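Unconventional myosin IB (Entamoeba histolytica, PDB 5XGG) is probably an actin-based, single-headed motor whose C-terminal SH3 domain recognises ligands, probably proline-rich segments of partner proteins. Local coordinates at residues T30-E33 against W39-E42. Numbering follows the deposited sequence.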
loop_
_atom_site.group_PDB
_atom_site.type_symbol
_atom_site.label_atom_id
_atom_site.label_comp_id
_atom_site.label_asym_id
_atom_site.label_seq_id
_atom_site.Cartn_x
_atom_site.Cartn_y
_atom_site.Cartn_z
ATOM N N THR A 30 0.582 0.829 4.535
ATOM C CA THR A 30 1.728 1.708 4.736
ATOM C C THR A 30 2.836 1.416 3.736
ATOM O O THR A 30 3.171 0.275 3.516
ATOM C CB THR A 30 2.178 1.524 6.197
ATOM O OG1 THR A 30 1.073 1.884 7.080
ATOM C CG2 THR A 30 3.381 2.452 6.467
ATOM N N ILE A 31 3.465 2.432 3.151
ATOM C CA ILE A 31 4.436 2.269 2.078
ATOM C C ILE A 31 5.846 2.435 2.624
ATOM O O ILE A 31 6.173 3.466 3.220
ATOM C CB ILE A 31 4.162 3.247 0.904
ATOM C CG1 ILE A 31 2.718 3.053 0.465
ATOM C CG2 ILE A 31 5.193 2.993 -0.182
ATOM C CD1 ILE A 31 2.315 1.662 -0.041
ATOM N N LEU A 32 6.659 1.397 2.447
ATOM C CA LEU A 32 8.024 1.361 2.984
ATOM C C LEU A 32 9.075 1.735 1.915
ATOM O O LEU A 32 10.214 2.143 2.254
ATOM C CB LEU A 32 8.280 -0.057 3.534
ATOM C CG LEU A 32 7.394 -0.590 4.592
ATOM C CD1 LEU A 32 7.883 -2.001 4.914
ATOM C CD2 LEU A 32 7.292 0.361 5.780
ATOM N N GLU A 33 8.741 1.599 0.632
ATOM C CA GLU A 33 9.709 1.727 -0.435
ATOM C C GLU A 33 8.939 1.705 -1.745
ATOM O O GLU A 33 7.814 1.170 -1.768
ATOM C CB GLU A 33 10.695 0.537 -0.307
ATOM C CG GLU A 33 11.545 0.159 -1.485
ATOM C CD GLU A 33 12.891 -0.322 -1.004
ATOM O OE1 GLU A 33 12.905 -1.172 -0.074
ATOM O OE2 GLU A 33 13.867 0.244 -1.514
ATOM N N TRP A 39 5.006 -0.999 -5.179
ATOM C CA TRP A 39 5.383 -0.335 -3.926
ATOM C C TRP A 39 5.467 -1.365 -2.870
ATOM O O TRP A 39 4.744 -2.324 -2.870
ATOM C CB TRP A 39 4.386 0.689 -3.523
ATOM C CG TRP A 39 4.445 1.969 -4.425
ATOM C CD1 TRP A 39 5.239 2.154 -5.551
ATOM C CD2 TRP A 39 3.567 3.043 -4.391
ATOM N NE1 TRP A 39 4.982 3.378 -6.130
ATOM C CE2 TRP A 39 3.968 3.957 -5.418
ATOM C CE3 TRP A 39 2.581 3.429 -3.511
ATOM C CZ2 TRP A 39 3.322 5.130 -5.624
ATOM C CZ3 TRP A 39 1.939 4.612 -3.719
ATOM C CH2 TRP A 39 2.341 5.490 -4.715
ATOM N N LYS A 40 6.407 -1.220 -1.937
ATOM C CA LYS A 40 6.475 -2.211 -0.874
ATOM C C LYS A 40 5.556 -1.804 0.263
ATOM O O LYS A 40 5.729 -0.747 0.828
ATOM C CB LYS A 40 7.922 -2.300 -0.373
ATOM C CG LYS A 40 8.066 -3.311 0.686
ATOM C CD LYS A 40 9.498 -3.569 0.975
ATOM C CE LYS A 40 9.974 -4.775 0.190
ATOM N NZ LYS A 40 11.131 -5.164 0.978
ATOM N N GLY A 41 4.471 -2.570 0.477
ATOM C CA GLY A 41 3.457 -2.256 1.474
ATOM C C GLY A 41 3.590 -3.063 2.723
ATOM O O GLY A 41 4.217 -4.144 2.706
ATOM N N GLU A 42 3.001 -2.536 3.787
ATOM C CA GLU A 42 2.901 -3.158 5.059
ATOM C C GLU A 42 1.486 -3.067 5.534
ATOM O O GLU A 42 0.954 -1.975 5.580
ATOM C CB GLU A 42 3.839 -2.384 5.957
ATOM C CG GLU A 42 4.001 -2.977 7.307
ATOM C CD GLU A 42 2.852 -2.858 8.207
ATOM O OE1 GLU A 42 2.189 -1.818 8.270
ATOM O OE2 GLU A 42 2.620 -3.882 8.910
HETATM O O HOH W 1 -0.986 -0.063 7.321
#
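With CG1 of I31 opposite its carbonyl carbon (chi1 -54°) and the chain folded again at chi2, CD1 reaches the edge of the W39 indole, near the ring plane, 3.9 Å from CE3. CG2, the other branch, lies near CB of W39. V7 and I50 also touch I31, so this face of the hairpin turns into the core, and G41 brings no side chain to it. The reverse face is polar. There E42 runs alongside T30, and its bend at chi2 (-72°) brings OE1 to 3.9 Å from CB of T30, while OE2 is bound by the backbone N of G45. A water bridges OG1 of T30 and O of E42. Backbone bonds link T30 and E42 in both directions, N of T30 to O of E42 at 3.0 Å and N of E42 to O of T30 at 2.8 Å. Further along, N of L32 meets O of K40 at 2.8 Å, almost straight (175°), but K40 N returns its bond to O of E33, also at 2.8 Å, from outside the carbonyl plane. L32 and E33 thus together face K40, whose ammonium pairs with E47. That is a classic beta bulge, in the antiparallel hairpin of strands 28-35 and 38-43, which frames the n-Src loop of the SH3 fold.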